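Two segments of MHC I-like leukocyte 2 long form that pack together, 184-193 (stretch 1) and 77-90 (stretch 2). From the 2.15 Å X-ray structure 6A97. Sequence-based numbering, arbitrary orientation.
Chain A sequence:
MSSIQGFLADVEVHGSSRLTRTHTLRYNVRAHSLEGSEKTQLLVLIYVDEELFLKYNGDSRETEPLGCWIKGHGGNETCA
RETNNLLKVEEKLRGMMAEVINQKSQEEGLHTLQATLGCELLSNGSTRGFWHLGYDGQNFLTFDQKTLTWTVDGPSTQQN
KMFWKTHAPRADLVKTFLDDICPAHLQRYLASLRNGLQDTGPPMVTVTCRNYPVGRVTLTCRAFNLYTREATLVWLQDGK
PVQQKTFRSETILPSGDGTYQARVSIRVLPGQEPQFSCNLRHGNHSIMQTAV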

ATOM      1  N   ALA A 184      25.586   8.888 -19.188  1.00 47.55           N
ATOM      2  CA  ALA A 184      26.885   9.156 -18.574  1.00 50.91           C
ATOM      3  C   ALA A 184      26.720  10.025 -17.324  1.00 49.27           C
ATOM      4  O   ALA A 184      27.364   9.786 -16.303  1.00 51.39           O
ATOM      5  CB  ALA A 184      27.821   9.818 -19.570  1.00 49.03           C
ATOM      6  N   HIS A 185      25.846  11.024 -17.410  1.00 47.73           N
ATOM      7  CA  HIS A 185      25.523  11.862 -16.259  1.00 45.24           C
ATOM      8  C   HIS A 185      24.949  11.034 -15.111  1.00 43.08           C
ATOM      9  O   HIS A 185      25.397  11.147 -13.965  1.00 49.77           O
ATOM     10  CB  HIS A 185      24.534  12.961 -16.655  1.00 44.65           C
ATOM     11  CG  HIS A 185      25.137  14.038 -17.504  1.00 52.99           C
ATOM     12  ND1 HIS A 185      26.498  14.205 -17.641  1.00 54.69           N
ATOM     13  CD2 HIS A 185      24.560  15.005 -18.258  1.00 54.17           C
ATOM     14  CE1 HIS A 185      26.735  15.227 -18.444  1.00 46.72           C
ATOM     15  NE2 HIS A 185      25.578  15.731 -18.831  1.00 56.57           N
ATOM     16  N   LEU A 186      23.958  10.204 -15.427  1.00 38.13           N
ATOM     17  CA  LEU A 186      23.317   9.353 -14.430  1.00 46.96           C
ATOM     18  C   LEU A 186      24.340   8.481 -13.714  1.00 48.64           C
ATOM     19  O   LEU A 186      24.295   8.332 -12.494  1.00 53.36           O
ATOM     20  CB  LEU A 186      22.242   8.473 -15.078  1.00 43.93           C
ATOM     21  CG  LEU A 186      21.588   7.423 -14.175  1.00 43.62           C
ATOM     22  CD1 LEU A 186      21.059   8.039 -12.876  1.00 43.31           C
ATOM     23  CD2 LEU A 186      20.463   6.696 -14.921  1.00 42.04           C
ATOM     24  N   GLN A 187      25.267   7.920 -14.481  1.00 47.09           N
ATOM     25  CA  GLN A 187      26.305   7.069 -13.917  1.00 58.08           C
ATOM     26  C   GLN A 187      27.189   7.856 -12.957  1.00 66.08           C
ATOM     27  O   GLN A 187      27.529   7.378 -11.875  1.00 69.41           O
ATOM     28  CB  GLN A 187      27.156   6.448 -15.027  1.00 64.50           C
ATOM     29  CG  GLN A 187      27.800   5.137 -14.628  1.00 73.69           C
ATOM     30  CD  GLN A 187      26.787   4.140 -14.099  1.00 76.48           C
ATOM     31  OE1 GLN A 187      25.890   3.704 -14.823  1.00 79.08           O
ATOM     32  NE2 GLN A 187      26.920   3.778 -12.829  1.00 76.43           N
ATOM     33  N   ARG A 188      27.553   9.068 -13.359  1.00 59.13           N
ATOM     34  CA  ARG A 188      28.386   9.920 -12.527  1.00 57.05           C
ATOM     35  C   ARG A 188      27.629  10.325 -11.260  1.00 58.54           C
ATOM     36  O   ARG A 188      28.199  10.333 -10.171  1.00 67.70           O
ATOM     37  CB  ARG A 188      28.843  11.149 -13.314  1.00 54.82           C
ATOM     38  CG  ARG A 188      30.054  11.855 -12.727  1.00 55.01           C
ATOM     39  CD  ARG A 188      30.472  13.047 -13.581  1.00 54.07           C
ATOM     40  NE  ARG A 188      29.405  14.038 -13.705  1.00 55.25           N
ATOM     41  CZ  ARG A 188      28.706  14.250 -14.815  1.00 54.61           C
ATOM     42  NH1 ARG A 188      28.964  13.546 -15.908  1.00 51.90           N
ATOM     43  NH2 ARG A 188      27.751  15.172 -14.836  1.00 45.85           N
ATOM     44  N   TYR A 189      26.339  10.633 -11.401  1.00 51.92           N
ATOM     45  CA  TYR A 189      25.500  10.979 -10.252  1.00 52.99           C
ATOM     46  C   TYR A 189      25.365   9.821  -9.266  1.00 61.34           C
ATOM     47  O   TYR A 189      25.442  10.017  -8.053  1.00 64.96           O
ATOM     48  CB  TYR A 189      24.099  11.408 -10.694  1.00 48.94           C
ATOM     49  CG  TYR A 189      24.016  12.710 -11.458  1.00 43.41           C
ATOM     50  CD1 TYR A 189      25.072  13.612 -11.469  1.00 42.32           C
ATOM     51  CD2 TYR A 189      22.863  13.044 -12.152  1.00 37.64           C
ATOM     52  CE1 TYR A 189      24.983  14.810 -12.169  1.00 42.90           C
ATOM     53  CE2 TYR A 189      22.761  14.232 -12.849  1.00 43.33           C
ATOM     54  CZ  TYR A 189      23.821  15.114 -12.855  1.00 42.66           C
ATOM     55  OH  TYR A 189      23.702  16.297 -13.557  1.00 34.05           O
ATOM     56  N   LEU A 190      25.139   8.620  -9.791  1.00 60.04           N
ATOM     57  CA  LEU A 190      24.927   7.443  -8.952  1.00 61.39           C
ATOM     58  C   LEU A 190      26.147   7.124  -8.096  1.00 65.47           C
ATOM     59  O   LEU A 190      26.016   6.661  -6.962  1.00 71.93           O
ATOM     60  CB  LEU A 190      24.561   6.231  -9.812  1.00 58.22           C
ATOM     61  CG  LEU A 190      23.127   6.210 -10.338  1.00 55.60           C
ATOM     62  CD1 LEU A 190      22.910   5.049 -11.304  1.00 55.40           C
ATOM     63  CD2 LEU A 190      22.143   6.146  -9.174  1.00 49.30           C
ATOM     64  N   ALA A 191      27.332   7.377  -8.641  1.00 66.77           N
ATOM     65  CA  ALA A 191      28.570   7.168  -7.899  1.00 69.34           C
ATOM     66  C   ALA A 191      28.663   8.131  -6.714  1.00 77.16           C
ATOM     67  O   ALA A 191      28.984   7.727  -5.596  1.00 82.10           O
ATOM     68  CB  ALA A 191      29.771   7.330  -8.816  1.00 63.95           C
ATOM     69  N   SER A 192      28.365   9.402  -6.968  1.00 72.94           N
ATOM     70  CA  SER A 192      28.395  10.430  -5.934  1.00 74.11           C
ATOM     71  C   SER A 192      27.304  10.229  -4.888  1.00 76.87           C
ATOM     72  O   SER A 192      27.383  10.776  -3.791  1.00 85.33           O
ATOM     73  CB  SER A 192      28.257  11.816  -6.565  1.00 74.04           C
ATOM     74  OG  SER A 192      29.240  12.025  -7.565  1.00 73.19           O
ATOM     75  N   LEU A 193      26.293   9.437  -5.229  1.00 72.47           N
ATOM     76  CA  LEU A 193      25.173   9.203  -4.332  1.00 71.73           C
ATOM     77  C   LEU A 193      25.409   8.007  -3.420  1.00 76.65           C
ATOM     78  O   LEU A 193      24.920   7.992  -2.292  1.00 82.45           O
ATOM     79  CB  LEU A 193      23.880   8.999  -5.127  1.00 75.03           C
ATOM     80  CG  LEU A 193      22.850  10.134  -5.093  1.00 72.15           C
ATOM     81  CD1 LEU A 193      23.274  11.282  -5.998  1.00 76.21           C
ATOM     82  CD2 LEU A 193      21.460   9.632  -5.471  1.00 71.50           C
TER
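Stretch 2 (77-90) ETCARETNNLLKVE

The unusual feature of this contact is that a largely buried carboxylate, that of Glu-82, bridges two helices whose axes stay well apart. It meets the guanidinium of Arg-188 in a two-pronged salt bridge: Arg-188 NE donates to Glu-82 OE1 at 2.8 Å, and Arg-188 NH2 donates to Glu-82 OE2 at 3.0 Å. Both bonds are nearly straight, because the carboxylate approaches the edge of the guanidinium close to its plane, where the N-H groups point.

Stretch 2 is helical throughout, as is stretch 1, and the two run almost antiparallel, with 167° between their N-to-C directions. Their axes come no closer than 11.9 Å, a spacing that long side chains can bridge. Because the directions are opposed, the numbering runs in opposite senses: Asn-85 lies across from His-185, Glu-82 from Tyr-189, and Thr-78 from Ser-192. The backbones draw nearer along this series, from 9.4 Å between the CA atoms of His-185 and Asn-85 to 7.4 Å between those of Ser-192 and Thr-78, where the side chains are small.

Glu-82, with chi1 and chi2 both m, has further partners. Asn-85, one turn later in the same helix, donates from ND2 to Glu-82 OE2 at 3.1 Å. Asn-85 ND2 also lies over one face of the Arg-188 guanidinium, 3.5 Å from Arg-188 NH2; both are donors, so no hydrogen bond joins them. Arg-188 also bonds within its own helix, its NH1 donating to His-185 ND1 at 3.1 Å. The edge of the Tyr-189 ring also reaches the carboxylate, with CE1 3.3 Å from Glu-82 OE2, a suitable approach since the ring's edge carries its slightly positive hydrogens.

Two waters complete the polar center. Water 2 donates to Glu-82 O (2.7 Å) and Glu-82 OE2 (2.8 Å) and accepts from Tyr-189 OH at 2.6 Å, so the hydroxyl of Tyr-189 is joined to Glu-82 through water, while its ring edge touches the carboxylate directly. Water 1 accepts from Arg-81 NH2 at 2.6 Å, donates to Glu-82 OE1 at 2.8 Å, and is hydrogen-bonded to Ser-192 OG at 2.8 Å. It thereby links Arg-81 and Ser-192 across the contact; Arg-81 NH2 and Ser-192 OG themselves are 4.1 Å apart.

Van der Waals contacts flank this network. Ser-192 CB packs on Thr-78 CG2 at 4.0 Å; the CA-to-CB bonds of both residues point toward the other helix, and their small size suits the close backbones. Farther along, Val-89 CG2 lies 3.8 Å from His-185 NE2, oblique to the ring, a compact branched side chain filling space beside a flat one.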

ATOM      1  N   GLU A  77      32.160  19.813  -2.513  1.00 51.99           N
ATOM      2  CA  GLU A  77      32.962  19.765  -3.729  1.00 57.35           C
ATOM      3  C   GLU A  77      32.149  19.186  -4.883  1.00 55.79           C
ATOM      4  O   GLU A  77      32.229  19.660  -6.019  1.00 55.10           O
ATOM      5  CB  GLU A  77      34.231  18.941  -3.505  1.00 65.00           C
ATOM      6  CG  GLU A  77      35.158  18.889  -4.708  1.00 71.71           C
ATOM      7  CD  GLU A  77      36.391  18.041  -4.462  1.00 80.89           C
ATOM      8  OE1 GLU A  77      36.926  18.068  -3.332  1.00 80.77           O
ATOM      9  OE2 GLU A  77      36.826  17.345  -5.403  1.00 86.51           O
ATOM     10  N   THR A  78      31.357  18.165  -4.575  1.00 49.43           N
ATOM     11  CA  THR A  78      30.496  17.526  -5.562  1.00 50.48           C
ATOM     12  C   THR A  78      29.489  18.523  -6.124  1.00 47.99           C
ATOM     13  O   THR A  78      29.215  18.534  -7.324  1.00 43.91           O
ATOM     14  CB  THR A  78      29.749  16.316  -4.956  1.00 52.46           C
ATOM     15  OG1 THR A  78      30.696  15.299  -4.611  1.00 62.40           O
ATOM     16  CG2 THR A  78      28.740  15.740  -5.946  1.00 47.66           C
ATOM     17  N   CYS A  79      28.948  19.365  -5.251  1.00 43.70           N
ATOM     18  CA  CYS A  79      27.998  20.388  -5.672  1.00 39.42           C
ATOM     19  C   CYS A  79      28.671  21.428  -6.560  1.00 38.26           C
ATOM     20  O   CYS A  79      28.086  21.888  -7.541  1.00 42.98           O
ATOM     21  CB  CYS A  79      27.355  21.066  -4.458  1.00 33.92           C
ATOM     22  SG  CYS A  79      26.019  20.084  -3.715  1.00 78.15           S
ATOM     23  N   ALA A  80      29.896  21.805  -6.208  1.00 37.88           N
ATOM     24  CA  ALA A  80      30.656  22.751  -7.018  1.00 41.69           C
ATOM     25  C   ALA A  80      30.799  22.218  -8.445  1.00 36.23           C
ATOM     26  O   ALA A  80      30.491  22.909  -9.413  1.00 33.94           O
ATOM     27  CB  ALA A  80      32.018  23.006  -6.400  1.00 34.13           C
ATOM     28  N   ARG A  81      31.239  20.969  -8.553  1.00 40.27           N
ATOM     29  CA  ARG A  81      31.428  20.328  -9.845  1.00 41.05           C
ATOM     30  C   ARG A  81      30.123  20.178 -10.611  1.00 44.39           C
ATOM     31  O   ARG A  81      30.024  20.564 -11.775  1.00 42.34           O
ATOM     32  CB  ARG A  81      32.078  18.954  -9.665  1.00 48.19           C
ATOM     33  CG  ARG A  81      32.222  18.167 -10.964  1.00 57.47           C
ATOM     34  CD  ARG A  81      32.947  16.843 -10.760  1.00 58.41           C
ATOM     35  NE  ARG A  81      32.269  15.988  -9.789  1.00 73.98           N
ATOM     36  CZ  ARG A  81      32.672  15.819  -8.533  1.00 77.43           C
ATOM     37  NH1 ARG A  81      33.758  16.443  -8.094  1.00 70.22           N
ATOM     38  NH2 ARG A  81      31.994  15.024  -7.716  1.00 81.53           N
ATOM     39  N   GLU A  82      29.111  19.624  -9.955  1.00 42.93           N
ATOM     40  CA  GLU A  82      27.911  19.239 -10.676  1.00 37.27           C
ATOM     41  C   GLU A  82      26.981  20.413 -10.962  1.00 39.95           C
ATOM     42  O   GLU A  82      26.223  20.360 -11.923  1.00 34.06           O
ATOM     43  CB  GLU A  82      27.163  18.134  -9.922  1.00 35.65           C
ATOM     44  CG  GLU A  82      27.933  16.811  -9.861  1.00 40.43           C
ATOM     45  CD  GLU A  82      28.311  16.251 -11.236  1.00 46.13           C
ATOM     46  OE1 GLU A  82      29.201  15.378 -11.290  1.00 48.09           O
ATOM     47  OE2 GLU A  82      27.719  16.662 -12.259  1.00 50.29           O
ATOM     48  N   THR A  83      27.037  21.476 -10.160  1.00 31.16           N
ATOM     49  CA  THR A  83      26.281  22.676 -10.520  1.00 36.44           C
ATOM     50  C   THR A  83      26.950  23.370 -11.709  1.00 31.87           C
ATOM     51  O   THR A  83      26.276  23.930 -12.573  1.00 37.88           O
ATOM     52  CB  THR A  83      26.149  23.675  -9.358  1.00 42.43           C
ATOM     53  OG1 THR A  83      27.448  23.992  -8.853  1.00 39.45           O
ATOM     54  CG2 THR A  83      25.273  23.100  -8.237  1.00 43.21           C
ATOM     55  N   ASN A  84      28.274  23.322 -11.764  1.00 32.55           N
ATOM     56  CA  ASN A  84      28.965  23.837 -12.939  1.00 36.63           C
ATOM     57  C   ASN A  84      28.623  23.016 -14.191  1.00 35.52           C
ATOM     58  O   ASN A  84      28.346  23.586 -15.240  1.00 33.85           O
ATOM     59  CB  ASN A  84      30.472  23.864 -12.718  1.00 33.68           C
ATOM     60  CG  ASN A  84      31.217  24.418 -13.917  1.00 39.91           C
ATOM     61  OD1 ASN A  84      31.197  25.627 -14.184  1.00 34.70           O
ATOM     62  ND2 ASN A  84      31.877  23.534 -14.652  1.00 35.72           N
ATOM     63  N   ASN A  85      28.633  21.688 -14.074  1.00 34.18           N
ATOM     64  CA  ASN A  85      28.181  20.813 -15.164  1.00 37.12           C
ATOM     65  C   ASN A  85      26.740  21.090 -15.580  1.00 38.01           C
ATOM     66  O   ASN A  85      26.389  20.999 -16.759  1.00 43.36           O
ATOM     67  CB  ASN A  85      28.308  19.337 -14.773  1.00 35.70           C
ATOM     68  CG  ASN A  85      29.742  18.862 -14.748  1.00 37.28           C
ATOM     69  OD1 ASN A  85      30.624  19.487 -15.341  1.00 41.82           O
ATOM     70  ND2 ASN A  85      29.985  17.742 -14.075  1.00 44.73           N
ATOM     71  N   LEU A  86      25.908  21.427 -14.602  1.00 37.63           N
ATOM     72  CA  LEU A  86      24.503  21.720 -14.850  1.00 35.45           C
ATOM     73  C   LEU A  86      24.341  22.933 -15.765  1.00 34.25           C
ATOM     74  O   LEU A  86      23.442  22.971 -16.611  1.00 32.73           O
ATOM     75  CB  LEU A  86      23.774  21.946 -13.523  1.00 39.36           C
ATOM     76  CG  LEU A  86      22.320  22.413 -13.579  1.00 41.64           C
ATOM     77  CD1 LEU A  86      21.486  21.494 -14.461  1.00 45.32           C
ATOM     78  CD2 LEU A  86      21.741  22.473 -12.178  1.00 48.79           C
ATOM     79  N   LEU A  87      25.213  23.925 -15.595  1.00 32.58           N
ATOM     80  CA  LEU A  87      25.184  25.117 -16.444  1.00 33.18           C
ATOM     81  C   LEU A  87      25.356  24.762 -17.926  1.00 40.33           C
ATOM     82  O   LEU A  87      24.752  25.392 -18.796  1.00 45.80           O
ATOM     83  CB  LEU A  87      26.274  26.108 -16.020  1.00 33.38           C
ATOM     84  CG  LEU A  87      26.145  26.695 -14.611  1.00 36.69           C
ATOM     85  CD1 LEU A  87      27.288  27.655 -14.328  1.00 41.95           C
ATOM     86  CD2 LEU A  87      24.802  27.397 -14.446  1.00 32.51           C
ATOM     87  N   LYS A  88      26.186  23.760 -18.209  1.00 37.58           N
ATOM     88  CA  LYS A  88      26.403  23.317 -19.587  1.00 35.98           C
ATOM     89  C   LYS A  88      25.172  22.606 -20.136  1.00 37.01           C
ATOM     90  O   LYS A  88      24.830  22.755 -21.309  1.00 50.76           O
ATOM     91  CB  LYS A  88      27.623  22.398 -19.677  1.00 37.01           C
ATOM     92  CG  LYS A  88      28.945  23.145 -19.787  1.00 48.98           C
ATOM     93  CD  LYS A  88      30.029  22.517 -18.925  1.00 66.54           C
ATOM     94  CE  LYS A  88      30.391  21.116 -19.383  1.00 71.83           C
ATOM     95  NZ  LYS A  88      31.488  20.543 -18.548  1.00 79.22           N
ATOM     96  N   VAL A  89      24.512  21.834 -19.278  1.00 37.90           N
ATOM     97  CA  VAL A  89      23.291  21.136 -19.661  1.00 38.00           C
ATOM     98  C   VAL A  89      22.201  22.139 -20.028  1.00 35.17           C
ATOM     99  O   VAL A  89      21.494  21.962 -21.017  1.00 39.37           O
ATOM    100  CB  VAL A  89      22.793  20.209 -18.533  1.00 45.76           C
ATOM    101  CG1 VAL A  89      21.414  19.659 -18.854  1.00 51.28           C
ATOM    102  CG2 VAL A  89      23.774  19.075 -18.316  1.00 45.87           C
ATOM    103  N   GLU A  90      22.077  23.202 -19.238  1.00 35.18           N
ATOM    104  CA  GLU A  90      21.064  24.218 -19.504  1.00 37.21           C
ATOM    105  C   GLU A  90      21.301  24.881 -20.855  1.00 39.52           C
ATOM    106  O   GLU A  90      20.346  25.161 -21.580  1.00 39.72           O
ATOM    107  CB  GLU A  90      21.040  25.273 -18.399  1.00 42.49           C
ATOM    108  CG  GLU A  90      19.910  26.287 -18.542  1.00 48.96           C
ATOM    109  CD  GLU A  90      20.350  27.567 -19.238  1.00 55.88           C
ATOM    110  OE1 GLU A  90      21.529  27.656 -19.641  1.00 54.70           O
ATOM    111  OE2 GLU A  90      19.513  28.485 -19.379  1.00 57.10           O
TER
HETATM  112  O   HOH W   1      30.429  13.809  -9.367  1.00 79.07           O
HETATM  113  O   HOH W   2      25.540  18.120 -13.248  1.00 34.60           O